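Local coordinates for protein ATP-citrate lyase beta-subunit (Chlorobium limicola, PDB 6HXJ) that probably acts with the alpha-subunit to convert citrate, CoA and ATP into oxaloacetate, acetyl-CoA, ADP and phosphate, at residues A[21-26]-A[92-97]; A[103-108]-A[188-194]; A[315-321]-A[351-357]; A[243-247]-A[298-302]. All blocks are in the same frame, centred on the assembly; numbering follows the deposited sequence.

In the fold
Along the chain the order is contact 1, contact 2, contact 4 and contact 3, each pair of segments closing in turn. Contacts 1 and 2 belong to the ATP-grasp region but to different antiparallel sheets, their centres about 19 Å apart, and strand 93-96 of one is followed by strand 104-112 of the other. Contacts 4 and 3 lie in the citrate-binding region, centres about 20 Å apart, where helix 297-309 leads into strand 315-318 of the mixed sheet. Centre to centre, contact 3 is about 49 Å from contact 1 and 51 Å from contact 2, across the chain's centre. The chain thus separates an ATP-grasp part from an alpha/beta part that holds citrate at contact 3.

Contact 1 (A[21-26]-A[92-97])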
loop_
_atom_site.group_PDB
_atom_site.type_symbol
_atom_site.label_atom_id
_atom_site.label_comp_id
_atom_site.label_asym_id
_atom_site.label_seq_id
_atom_site.Cartn_x
_atom_site.Cartn_y
_atom_site.Cartn_z
ATOM N N PRO A 21 15.245 49.846 54.182
ATOM C CA PRO A 21 15.733 49.235 55.416
ATOM C C PRO A 21 15.809 47.721 55.285
ATOM O O PRO A 21 15.001 47.116 54.571
ATOM C CB PRO A 21 14.671 49.632 56.437
ATOM C CG PRO A 21 13.450 49.848 55.655
ATOM C CD PRO A 21 13.915 50.444 54.383
ATOM N N ASN A 22 16.792 47.118 55.964
ATOM C CA ASN A 22 16.958 45.672 55.955
ATOM C C ASN A 22 15.696 45.066 56.529
ATOM O O ASN A 22 15.189 45.532 57.547
ATOM C CB ASN A 22 18.191 45.243 56.740
ATOM C CG ASN A 22 19.492 45.770 56.177
ATOM O OD1 ASN A 22 19.678 45.882 54.959
ATOM N ND2 ASN A 22 20.418 46.137 57.057
ATOM N N TYR A 23 15.141 44.093 55.825
ATOM C CA TYR A 23 13.895 43.472 56.226
ATOM C C TYR A 23 13.951 41.981 56.001
ATOM O O TYR A 23 14.773 41.482 55.228
ATOM C CB TYR A 23 12.720 44.096 55.431
ATOM C CG TYR A 23 12.711 43.729 53.960
ATOM C CD1 TYR A 23 12.327 42.462 53.541
ATOM C CD2 TYR A 23 13.162 44.624 52.994
ATOM C CE1 TYR A 23 12.385 42.095 52.197
ATOM C CE2 TYR A 23 13.192 44.280 51.643
ATOM C CZ TYR A 23 12.780 43.021 51.245
ATOM O OH TYR A 23 12.834 42.679 49.917
ATOM N N VAL A 24 13.053 41.273 56.673
ATOM C CA VAL A 24 12.899 39.822 56.587
ATOM C C VAL A 24 11.424 39.479 56.693
ATOM O O VAL A 24 10.698 40.064 57.500
ATOM C CB VAL A 24 13.770 39.012 57.593
ATOM C CG1 VAL A 24 15.206 38.861 57.095
ATOM C CG2 VAL A 24 13.728 39.597 59.012
ATOM N N VAL A 25 10.977 38.556 55.840
ATOM C CA VAL A 25 9.588 38.101 55.792
ATOM C C VAL A 25 9.510 36.660 56.279
ATOM O O VAL A 25 10.237 35.797 55.786
ATOM C CB VAL A 25 8.907 38.357 54.415
ATOM C CG1 VAL A 25 9.557 37.553 53.282
ATOM C CG2 VAL A 25 7.403 38.107 54.480
ATOM N N ILE A 26 8.679 36.426 57.302
ATOM C CA ILE A 26 8.518 35.110 57.944
ATOM C C ILE A 26 7.048 34.708 58.099
ATOM O O ILE A 26 6.191 35.574 58.254
ATOM C CB ILE A 26 9.296 35.021 59.294
ATOM C CG1 ILE A 26 8.894 36.136 60.293
ATOM C CG2 ILE A 26 10.805 35.011 59.067
ATOM C CD1 ILE A 26 7.868 35.781 61.335
ATOM N N GLN A 92 1.549 35.766 57.905
ATOM C CA GLN A 92 2.864 36.270 57.531
ATOM C C GLN A 92 3.169 37.540 58.293
ATOM O O GLN A 92 2.285 38.361 58.517
ATOM C CB GLN A 92 2.897 36.546 56.031
ATOM C CG GLN A 92 4.209 36.199 55.350
ATOM C CD GLN A 92 4.135 36.451 53.865
ATOM O OE1 GLN A 92 3.272 37.190 53.369
ATOM N NE2 GLN A 92 5.052 35.850 53.122
ATOM N N VAL A 93 4.429 37.698 58.696
ATOM C CA VAL A 93 4.913 38.840 59.474
ATOM C C VAL A 93 6.244 39.321 58.905
ATOM O O VAL A 93 7.095 38.508 58.535
ATOM C CB VAL A 93 5.005 38.467 60.986
ATOM C CG1 VAL A 93 5.909 39.413 61.780
ATOM C CG2 VAL A 93 3.622 38.396 61.626
ATOM N N ILE A 94 6.400 40.644 58.828
ATOM C CA ILE A 94 7.605 41.309 58.357
ATOM C C ILE A 94 8.314 41.996 59.523
ATOM O O ILE A 94 7.664 42.526 60.425
ATOM C CB ILE A 94 7.335 42.262 57.165
ATOM C CG1 ILE A 94 8.615 42.991 56.724
ATOM C CG2 ILE A 94 6.177 43.237 57.423
ATOM C CD1 ILE A 94 8.901 42.983 55.220
ATOM N N ILE A 95 9.642 41.951 59.514
ATOM C CA ILE A 95 10.457 42.569 60.538
ATOM C C ILE A 95 11.518 43.369 59.820
ATOM O O ILE A 95 12.321 42.783 59.104
ATOM C CB ILE A 95 11.078 41.472 61.455
ATOM C CG1 ILE A 95 10.004 40.621 62.177
ATOM C CG2 ILE A 95 12.060 42.037 62.482
ATOM C CD1 ILE A 95 10.011 39.210 61.761
ATOM N N ALA A 96 11.531 44.696 60.003
ATOM C CA ALA A 96 12.533 45.568 59.393
ATOM C C ALA A 96 13.179 46.455 60.468
ATOM O O ALA A 96 12.518 46.806 61.444
ATOM C CB ALA A 96 11.898 46.432 58.307
ATOM N N GLU A 97 14.453 46.858 60.275
ATOM C CA GLU A 97 15.198 47.724 61.208
ATOM C C GLU A 97 14.659 49.177 61.248
ATOM O O GLU A 97 14.453 49.782 60.182
ATOM C CB GLU A 97 16.706 47.705 60.902
ATOM C CG GLU A 97 17.078 48.094 59.473
ATOM C CD GLU A 97 18.540 48.016 59.067
ATOM O OE1 GLU A 97 19.371 47.521 59.863
ATOM O OE2 GLU A 97 18.849 48.428 57.925
#
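Residues 21-26, on an outer strand of a three-stranded antiparallel sheet in the ATP-grasp region, pair with 92-97 on the central strand, whose far side bonds to the chain around 48-52. Pro21 leads in, its CB 3.8 Å from Glu97 O. Asn22 then makes a double link to Glu97: its N donates to Glu97 OE2 (3.1 Å), while its O accepts from Glu97 N (3.1 Å). Tyr23 faces Ala96 in a non-hydrogen-bonded pair, so the CA atoms come within 4.0 Å and the two CB atoms within 3.8 Å. Its ring extends beyond the ladder to Met10 and Lys11 of helix 6-15, passing Ile94, with CD1 of Tyr23 and CD1 of Ile94 3.9 Å apart. Val24 and Ile95 are the hydrogen-bonded pair, N to O at 3.0 Å in both directions, and their side chains lie on the other face of the sheet from Tyr23 and Ala96. Val25, opposite Ile94, returns to the tyrosine face, where its CG2 is 3.5 Å from Gln92 NE2. Ile26 closes the ladder through Ile26 N to Val93 O (2.9 Å) and Val93 N to Ile26 O (2.8 Å), and its CG1 rests 3.6 Å from Ile95 CD1.

Contact 2 (A[103-108]-A[188-194])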
loop_
_atom_site.group_PDB
_atom_site.type_symbol
_atom_site.label_atom_id
_atom_site.label_comp_id
_atom_site.label_asym_id
_atom_site.label_seq_id
_atom_site.Cartn_x
_atom_site.Cartn_y
_atom_site.Cartn_z
ATOM N N ALA A 103 15.439 63.438 59.291
ATOM C CA ALA A 103 14.384 64.071 58.500
ATOM C C ALA A 103 13.570 63.072 57.651
ATOM O O ALA A 103 14.063 61.992 57.312
ATOM C CB ALA A 103 14.976 65.170 57.626
ATOM N N GLU A 104 12.317 63.448 57.322
ATOM C CA GLU A 104 11.368 62.659 56.524
ATOM C C GLU A 104 10.922 63.428 55.277
ATOM O O GLU A 104 10.700 64.643 55.352
ATOM C CB GLU A 104 10.142 62.282 57.363
ATOM C CG GLU A 104 10.479 61.515 58.636
ATOM C CD GLU A 104 9.329 61.075 59.527
ATOM O OE1 GLU A 104 8.297 61.785 59.584
ATOM O OE2 GLU A 104 9.488 60.042 60.219
ATOM N N PHE A 105 10.784 62.718 54.138
ATOM C CA PHE A 105 10.386 63.312 52.875
ATOM C C PHE A 105 9.287 62.473 52.221
ATOM O O PHE A 105 9.079 61.299 52.561
ATOM C CB PHE A 105 11.591 63.414 51.915
ATOM C CG PHE A 105 12.888 63.963 52.438
ATOM C CD1 PHE A 105 12.930 65.187 53.105
ATOM C CD2 PHE A 105 14.085 63.306 52.191
ATOM C CE1 PHE A 105 14.136 65.696 53.602
ATOM C CE2 PHE A 105 15.296 63.828 52.655
ATOM C CZ PHE A 105 15.314 65.023 53.359
ATOM N N TYR A 106 8.601 63.074 51.250
ATOM C CA TYR A 106 7.575 62.384 50.485
ATOM C C TYR A 106 7.973 62.320 49.019
ATOM O O TYR A 106 8.448 63.308 48.460
ATOM C CB TYR A 106 6.214 63.078 50.669
ATOM C CG TYR A 106 5.095 62.534 49.810
ATOM C CD1 TYR A 106 4.490 61.320 50.108
ATOM C CD2 TYR A 106 4.604 63.257 48.727
ATOM C CE1 TYR A 106 3.452 60.816 49.324
ATOM C CE2 TYR A 106 3.573 62.760 47.926
ATOM C CZ TYR A 106 2.993 61.540 48.233
ATOM O OH TYR A 106 1.955 61.050 47.471
ATOM N N VAL A 107 7.845 61.123 48.440
ATOM C CA VAL A 107 8.089 60.813 47.029
ATOM C C VAL A 107 6.962 59.912 46.567
ATOM O O VAL A 107 6.622 58.956 47.247
ATOM C CB VAL A 107 9.447 60.131 46.685
ATOM C CG1 VAL A 107 9.499 59.764 45.208
ATOM C CG2 VAL A 107 10.651 60.971 47.080
ATOM N N SER A 108 6.396 60.200 45.412
ATOM C CA SER A 108 5.393 59.368 44.781
ATOM C C SER A 108 5.426 59.623 43.307
ATOM O O SER A 108 5.600 60.764 42.867
ATOM C CB SER A 108 3.994 59.626 45.329
ATOM O OG SER A 108 3.473 60.872 44.897
ATOM N N GLU A 188 4.397 54.990 46.129
ATOM C CA GLU A 188 4.314 56.046 47.127
ATOM C C GLU A 188 5.228 55.715 48.300
ATOM O O GLU A 188 5.093 54.656 48.912
ATOM C CB GLU A 188 2.858 56.268 47.582
ATOM C CG GLU A 188 2.638 57.617 48.246
ATOM C CD GLU A 188 1.847 57.631 49.541
ATOM O OE1 GLU A 188 2.181 56.846 50.460
ATOM O OE2 GLU A 188 0.928 58.474 49.660
ATOM N N ILE A 189 6.204 56.587 48.562
ATOM C CA ILE A 189 7.163 56.454 49.655
ATOM C C ILE A 189 6.977 57.625 50.633
ATOM O O ILE A 189 7.229 58.781 50.286
ATOM C CB ILE A 189 8.626 56.329 49.150
ATOM C CG1 ILE A 189 8.805 55.115 48.203
ATOM C CG2 ILE A 189 9.592 56.272 50.346
ATOM C CD1 ILE A 189 10.099 55.075 47.439
ATOM N N ASN A 190 6.481 57.321 51.824
ATOM C CA ASN A 190 6.246 58.320 52.844
ATOM C C ASN A 190 6.346 57.639 54.183
ATOM O O ASN A 190 5.442 56.889 54.549
ATOM C CB ASN A 190 4.888 59.031 52.678
ATOM C CG ASN A 190 4.733 60.235 53.570
ATOM O OD1 ASN A 190 5.590 61.137 53.615
ATOM N ND2 ASN A 190 3.625 60.279 54.290
ATOM N N PRO A 191 7.473 57.828 54.893
ATOM C CA PRO A 191 8.581 58.719 54.543
ATOM C C PRO A 191 9.787 58.091 53.872
ATOM O O PRO A 191 10.076 56.900 54.030
ATOM C CB PRO A 191 8.983 59.294 55.905
ATOM C CG PRO A 191 8.706 58.174 56.890
ATOM C CD PRO A 191 7.657 57.262 56.244
ATOM N N LEU A 192 10.497 58.940 53.132
ATOM C CA LEU A 192 11.807 58.662 52.568
ATOM C C LEU A 192 12.699 59.401 53.594
ATOM O O LEU A 192 12.737 60.641 53.645
ATOM C CB LEU A 192 11.978 59.214 51.126
ATOM C CG LEU A 192 13.428 59.164 50.573
ATOM C CD1 LEU A 192 13.848 57.748 50.210
ATOM C CD2 LEU A 192 13.645 60.147 49.440
ATOM N N VAL A 193 13.304 58.631 54.489
ATOM C CA VAL A 193 14.088 59.209 55.567
ATOM C C VAL A 193 15.564 59.355 55.210
ATOM O O VAL A 193 16.087 58.616 54.372
ATOM C CB VAL A 193 13.882 58.468 56.917
ATOM C CG1 VAL A 193 12.407 58.437 57.305
ATOM C CG2 VAL A 193 14.477 57.065 56.893
ATOM N N ILE A 194 16.215 60.334 55.857
ATOM C CA ILE A 194 17.643 60.627 55.739
ATOM C C ILE A 194 18.300 60.581 57.120
ATOM O O ILE A 194 17.771 61.143 58.088
ATOM C CB ILE A 194 17.937 61.971 54.984
ATOM C CG1 ILE A 194 19.448 62.311 54.888
ATOM C CG2 ILE A 194 17.218 63.149 55.633
ATOM C CD1 ILE A 194 20.290 61.452 54.089
#
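This is a buried pairing of two inner antiparallel strands, 104-112 and 184-195, in the six-stranded sheet of the ATP-grasp region, with strand 115-121 beyond the first and strand 200-210 beyond the second. Val107 and Ile189 form one hydrogen-bonded pair (Ile189 N to Val107 O 2.7 Å, Val107 N to Ile189 O 3.0 Å). Phe105 and Leu192 form the next, strong from Leu192 N to Phe105 O (2.8 Å) and weak in return. Between these pairs lies a beta bulge: Tyr106 alone is set against Asn190 and Pro191, which are joined by a cis peptide, and the register slips by one as the chain turns a corner. Asn190 ND2 bonds to Gly125 O, while its CB meets the edge of the Tyr106 ring at CD1 (3.5 Å). On the face of Phe105, Val107 and Leu192, Val107 CG2 lies 3.9 Å from Leu192 CD2 and Phe105 CZ 3.5 Å from Ile194 CG2. Phe105 also meets Phe160 edge-to-face, and Leu175 of helix 163-181 covers Val107 and Ile189.

Contact 3 (A[315-321]-A[351-357])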
loop_
_atom_site.group_PDB
_atom_site.type_symbol
_atom_site.label_atom_id
_atom_site.label_comp_id
_atom_site.label_asym_id
_atom_site.label_seq_id
_atom_site.Cartn_x
_atom_site.Cartn_y
_atom_site.Cartn_z
ATOM N N HIS A 315 -34.860 36.125 46.320
ATOM C CA HIS A 315 -34.974 36.138 44.848
ATOM C C HIS A 315 -33.623 35.855 44.235
ATOM O O HIS A 315 -32.601 36.151 44.852
ATOM C CB HIS A 315 -35.469 37.521 44.328
ATOM C CG HIS A 315 -36.671 38.038 45.048
ATOM N ND1 HIS A 315 -37.946 37.600 44.727
ATOM C CD2 HIS A 315 -36.747 38.868 46.118
ATOM C CE1 HIS A 315 -38.759 38.207 45.580
ATOM N NE2 HIS A 315 -38.085 38.980 46.435
ATOM N N ILE A 316 -33.614 35.329 43.001
ATOM C CA ILE A 316 -32.385 35.148 42.208
ATOM C C ILE A 316 -32.575 35.999 40.938
ATOM O O ILE A 316 -33.606 35.867 40.271
ATOM C CB ILE A 316 -32.001 33.666 41.838
ATOM C CG1 ILE A 316 -31.968 32.706 43.058
ATOM C CG2 ILE A 316 -30.655 33.597 41.052
ATOM C CD1 ILE A 316 -32.017 31.241 42.681
ATOM N N ILE A 317 -31.599 36.897 40.646
ATOM C CA ILE A 317 -31.642 37.732 39.458
ATOM C C ILE A 317 -30.673 37.175 38.436
ATOM O O ILE A 317 -29.457 37.357 38.548
ATOM C CB ILE A 317 -31.452 39.263 39.727
ATOM C CG1 ILE A 317 -32.409 39.822 40.816
ATOM C CG2 ILE A 317 -31.545 40.093 38.439
ATOM C CD1 ILE A 317 -33.908 39.628 40.631
ATOM N N VAL A 318 -31.232 36.458 37.452
ATOM C CA VAL A 318 -30.495 35.853 36.351
ATOM C C VAL A 318 -30.682 36.824 35.193
ATOM O O VAL A 318 -31.542 36.626 34.330
ATOM C CB VAL A 318 -30.976 34.398 36.037
ATOM C CG1 VAL A 318 -30.092 33.740 34.986
ATOM C CG2 VAL A 318 -31.008 33.542 37.298
ATOM N N GLY A 319 -29.945 37.926 35.240
ATOM C CA GLY A 319 -30.040 38.980 34.240
ATOM C C GLY A 319 -28.840 39.135 33.341
ATOM O O GLY A 319 -27.839 38.420 33.447
ATOM N N GLY A 320 -28.947 40.102 32.467
ATOM C CA GLY A 320 -27.888 40.444 31.550
ATOM C C GLY A 320 -28.435 41.239 30.400
ATOM O O GLY A 320 -29.655 41.384 30.230
ATOM N N ALA A 321 -27.520 41.764 29.595
ATOM C CA ALA A 321 -27.875 42.534 28.413
ATOM C C ALA A 321 -28.065 41.559 27.251
ATOM O O ALA A 321 -28.282 40.360 27.480
ATOM C CB ALA A 321 -26.769 43.534 28.105
ATOM N N VAL A 351 -37.622 30.207 47.061
ATOM C CA VAL A 351 -36.951 31.240 46.268
ATOM C C VAL A 351 -37.555 31.348 44.855
ATOM O O VAL A 351 -37.886 30.333 44.226
ATOM C CB VAL A 351 -35.411 31.080 46.235
ATOM C CG1 VAL A 351 -34.827 31.066 47.639
ATOM C CG2 VAL A 351 -35.034 29.822 45.496
ATOM N N LYS A 352 -37.804 32.584 44.435
ATOM C CA LYS A 352 -38.327 32.911 43.114
ATOM C C LYS A 352 -37.109 33.281 42.260
ATOM O O LYS A 352 -36.197 33.956 42.742
ATOM C CB LYS A 352 -39.338 34.080 43.191
ATOM C CG LYS A 352 -40.596 33.743 43.992
ATOM C CD LYS A 352 -41.461 34.959 44.286
ATOM C CE LYS A 352 -42.635 34.623 45.181
ATOM N NZ LYS A 352 -43.756 33.990 44.432
ATOM N N ILE A 353 -37.063 32.801 41.024
ATOM C CA ILE A 353 -35.973 33.089 40.089
ATOM C C ILE A 353 -36.529 34.062 39.046
ATOM O O ILE A 353 -37.646 33.864 38.560
ATOM C CB ILE A 353 -35.375 31.774 39.459
ATOM C CG1 ILE A 353 -34.789 30.847 40.561
ATOM C CG2 ILE A 353 -34.304 32.084 38.406
ATOM C CD1 ILE A 353 -34.520 29.409 40.185
ATOM N N TRP A 354 -35.758 35.131 38.730
ATOM C CA TRP A 354 -36.110 36.159 37.742
ATOM C C TRP A 354 -35.090 36.125 36.615
ATOM O O TRP A 354 -33.905 36.372 36.843
ATOM C CB TRP A 354 -36.180 37.552 38.394
ATOM C CG TRP A 354 -37.110 37.621 39.570
ATOM C CD1 TRP A 354 -36.809 37.374 40.880
ATOM C CD2 TRP A 354 -38.509 37.900 39.526
ATOM N NE1 TRP A 354 -37.930 37.511 41.659
ATOM C CE2 TRP A 354 -38.991 37.841 40.856
ATOM C CE3 TRP A 354 -39.403 38.239 38.491
ATOM C CZ2 TRP A 354 -40.331 38.092 41.179
ATOM C CZ3 TRP A 354 -40.730 38.486 38.809
ATOM C CH2 TRP A 354 -41.183 38.414 40.141
ATOM N N VAL A 355 -35.547 35.774 35.410
ATOM C CA VAL A 355 -34.704 35.645 34.233
ATOM C C VAL A 355 -35.045 36.718 33.200
ATOM O O VAL A 355 -36.217 36.912 32.863
ATOM C CB VAL A 355 -34.765 34.204 33.629
ATOM C CG1 VAL A 355 -33.802 34.042 32.457
ATOM C CG2 VAL A 355 -34.472 33.153 34.683
ATOM N N ARG A 356 -34.015 37.417 32.718
ATOM C CA ARG A 356 -34.105 38.398 31.631
ATOM C C ARG A 356 -32.778 38.321 30.898
ATOM O O ARG A 356 -31.728 38.600 31.484
ATOM C CB ARG A 356 -34.424 39.832 32.114
ATOM C CG ARG A 356 -34.768 40.806 30.989
ATOM C CD ARG A 356 -33.525 41.461 30.415
ATOM N NE ARG A 356 -33.836 42.404 29.347
ATOM C CZ ARG A 356 -32.946 42.891 28.493
ATOM N NH1 ARG A 356 -31.670 42.512 28.559
ATOM N NH2 ARG A 356 -33.324 43.746 27.552
ATOM N N ARG A 357 -32.815 37.916 29.633
ATOM C CA ARG A 357 -31.608 37.733 28.859
ATOM C C ARG A 357 -31.848 37.829 27.337
ATOM O O ARG A 357 -32.957 37.619 26.836
ATOM C CB ARG A 357 -30.967 36.384 29.245
ATOM C CG ARG A 357 -29.580 36.074 28.677
ATOM C CD ARG A 357 -28.483 36.995 29.166
ATOM N NE ARG A 357 -27.157 36.452 28.864
ATOM C CZ ARG A 357 -26.132 37.162 28.399
ATOM N NH1 ARG A 357 -26.265 38.468 28.175
ATOM N NH2 ARG A 357 -24.960 36.577 28.164
#
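Strands 315-318 and 352-356 are the two parallel strands of a beta-alpha-beta unit, connected through helix 328-344, within the mixed sheet of the citrate-binding region. Four backbone bonds join them, zigzagging as parallel strands require: Ile316 N to Lys352 O (2.9 Å), Trp354 N to Ile316 O (2.7 Å), Val318 N to Trp354 O (2.7 Å) and Arg356 N to Val318 O (3.1 Å). Ile316 and Val318 therefore use both N and O on this neighbour, whereas Ile317 bonds to Ala262 and Leu264 of strand 261-266, and Ile353 bonds outward to Asp378. On the face of Ile316, Val318, Ile353 and Val355, Ile316 CD1 packs 3.5 Å from Ile353 CG1, and Val318 CB 4.0 Å from Val355 CG2; Phe339 of the connecting helix touches both Ile316 and Val318. On the other face, Trp354 stacks on His380, its CD1 3.7 Å from Ile317 CD1, while Lys352 NZ forms a salt bridge with Asp378. Beyond the strands, the carbonyls of Gly320 and Ala321 each accept from an arginine side chain. Every guanidinium nitrogen of Arg356 is engaged: NE by Met386 O, NH2 by Arg384 O, and NH1 by Gly320 O (2.9 Å) together with an acidic side chain of the alpha-subunit chain. Arg357 instead reaches the ligand: its NH1 hydrogen-bonds to an oxygen of the bound citrate and, at 2.9 Å, to Ala321 O.

Contact 4 (A[243-247]-A[298-302]); sequences IDSRI and WAVEA
Ile243 lays its side chain over Trp298, Ala299 and Ala302 of the facing helix, CG2 against Trp298 CZ3 (3.8 Å) and Ala299 CB (3.5 Å), CD1 against Ala302 CB (3.7 Å). This is helix-helix packing in the alpha/beta citrate-binding region: the last turn of helix 235-246 meets the first turns of helix 297-309, and the segments run in roughly opposite directions. Residues 243-246 and 298-302 are helical in phi/psi, with Ala302 N bonded to Trp298 O (2.8 Å). Ile247 leaves the helix at phi/psi -99°/152°, its N making only weak bonds to Ile243 O and Asp244 O. Contacts come from one side of each helix, i, i+3 and i+4 on the first (Ile243, Arg246, Ile247) and i, i+1 and i+4 on the second (Trp298, Ala299, Ala302). The small alanines let the backbones approach to 6.5 Å between the CA atoms of Ile243 and Ala299, and 243 Å² is buried. Ile243 is m, t; Ile247 has chi1 p, which brings its CG2 3.5 Å from Trp298 CZ2 and its CD1 4.1 Å from Ala299 CB. Trp298, with chi1 62° and chi2 -93°, carries its six-membered ring to the other helix, while its NE1 hydrogen-bonds to backbone of the alpha-subunit chain. Arg246, whose side chain is about 8 Å from a bound coenzyme A, turns the edge of its guanidinium to this ring, NH1 3.3 Å from Trp298 CH2.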
loop_
_atom_site.group_PDB
_atom_site.type_symbol
_atom_site.label_atom_id
_atom_site.label_comp_id
_atom_site.label_asym_id
_atom_site.label_seq_id
_atom_site.Cartn_x
_atom_site.Cartn_y
_atom_site.Cartn_z
ATOM N N ILE A 243 -11.331 28.744 39.146
ATOM C CA ILE A 243 -12.123 28.387 37.973
ATOM C C ILE A 243 -11.853 29.380 36.830
ATOM O O ILE A 243 -11.587 28.946 35.717
ATOM C CB ILE A 243 -13.638 28.220 38.297
ATOM C CG1 ILE A 243 -13.866 26.949 39.136
ATOM C CG2 ILE A 243 -14.457 28.109 36.990
ATOM C CD1 ILE A 243 -15.100 26.945 39.944
ATOM N N ASP A 244 -11.858 30.696 37.131
ATOM C CA ASP A 244 -11.619 31.777 36.178
ATOM C C ASP A 244 -10.233 31.699 35.547
ATOM O O ASP A 244 -10.139 31.790 34.325
ATOM C CB ASP A 244 -11.873 33.157 36.823
ATOM C CG ASP A 244 -12.035 34.358 35.896
ATOM O OD1 ASP A 244 -11.751 34.225 34.681
ATOM O OD2 ASP A 244 -12.420 35.438 36.390
ATOM N N SER A 245 -9.170 31.525 36.355
ATOM C CA SER A 245 -7.794 31.445 35.853
ATOM C C SER A 245 -7.598 30.324 34.813
ATOM O O SER A 245 -6.916 30.524 33.804
ATOM C CB SER A 245 -6.816 31.288 37.014
ATOM O OG SER A 245 -7.029 30.069 37.705
ATOM N N ARG A 246 -8.228 29.165 35.065
ATOM C CA ARG A 246 -8.172 27.986 34.210
ATOM C C ARG A 246 -8.951 28.181 32.909
ATOM O O ARG A 246 -8.576 27.589 31.909
ATOM C CB ARG A 246 -8.682 26.744 34.977
ATOM C CG ARG A 246 -7.734 26.276 36.094
ATOM C CD ARG A 246 -8.399 25.361 37.116
ATOM N NE ARG A 246 -8.350 23.943 36.737
ATOM C CZ ARG A 246 -9.397 23.234 36.316
ATOM N NH1 ARG A 246 -10.596 23.799 36.219
ATOM N NH2 ARG A 246 -9.254 21.952 35.997
ATOM N N ILE A 247 -10.016 29.002 32.907
ATOM C CA ILE A 247 -10.897 29.175 31.743
ATOM C C ILE A 247 -10.592 30.420 30.902
ATOM O O ILE A 247 -10.147 31.429 31.436
ATOM C CB ILE A 247 -12.419 29.096 32.090
ATOM C CG1 ILE A 247 -12.916 30.288 32.918
ATOM C CG2 ILE A 247 -12.788 27.776 32.741
ATOM C CD1 ILE A 247 -14.367 30.657 32.640
ATOM N N TRP A 298 -19.757 24.276 32.623
ATOM C CA TRP A 298 -19.407 23.803 33.969
ATOM C C TRP A 298 -19.019 24.946 34.923
ATOM O O TRP A 298 -19.432 24.924 36.076
ATOM C CB TRP A 298 -18.343 22.721 33.897
ATOM C CG TRP A 298 -17.046 23.162 33.309
ATOM C CD1 TRP A 298 -16.656 23.080 32.005
ATOM C CD2 TRP A 298 -15.937 23.717 34.029
ATOM N NE1 TRP A 298 -15.364 23.533 31.867
ATOM C CE2 TRP A 298 -14.896 23.926 33.098
ATOM C CE3 TRP A 298 -15.717 24.050 35.381
ATOM C CZ2 TRP A 298 -13.648 24.446 33.475
ATOM C CZ3 TRP A 298 -14.479 24.551 35.753
ATOM C CH2 TRP A 298 -13.464 24.755 34.805
ATOM N N ALA A 299 -18.248 25.936 34.441
ATOM C CA ALA A 299 -17.840 27.086 35.249
ATOM C C ALA A 299 -19.067 27.925 35.661
ATOM O O ALA A 299 -19.136 28.448 36.778
ATOM C CB ALA A 299 -16.849 27.931 34.460
ATOM N N VAL A 300 -20.028 28.038 34.736
ATOM C CA VAL A 300 -21.282 28.758 34.928
ATOM C C VAL A 300 -22.110 27.966 35.943
ATOM O O VAL A 300 -22.691 28.577 36.828
ATOM C CB VAL A 300 -22.051 28.981 33.607
ATOM C CG1 VAL A 300 -23.360 29.714 33.841
ATOM C CG2 VAL A 300 -21.204 29.749 32.598
ATOM N N GLU A 301 -22.126 26.612 35.835
ATOM C CA GLU A 301 -22.827 25.705 36.747
ATOM C C GLU A 301 -22.214 25.840 38.148
ATOM O O GLU A 301 -22.952 25.909 39.139
ATOM C CB GLU A 301 -22.738 24.257 36.222
ATOM C CG GLU A 301 -23.582 23.238 36.963
ATOM C CD GLU A 301 -23.590 21.845 36.356
ATOM O OE1 GLU A 301 -24.182 20.939 36.988
ATOM O OE2 GLU A 301 -23.049 21.664 35.238
ATOM N N ALA A 302 -20.865 25.939 38.210
ATOM C CA ALA A 302 -20.105 26.105 39.443
ATOM C C ALA A 302 -20.545 27.403 40.136
ATOM O O ALA A 302 -20.818 27.404 41.347
ATOM C CB ALA A 302 -18.618 26.146 39.121
#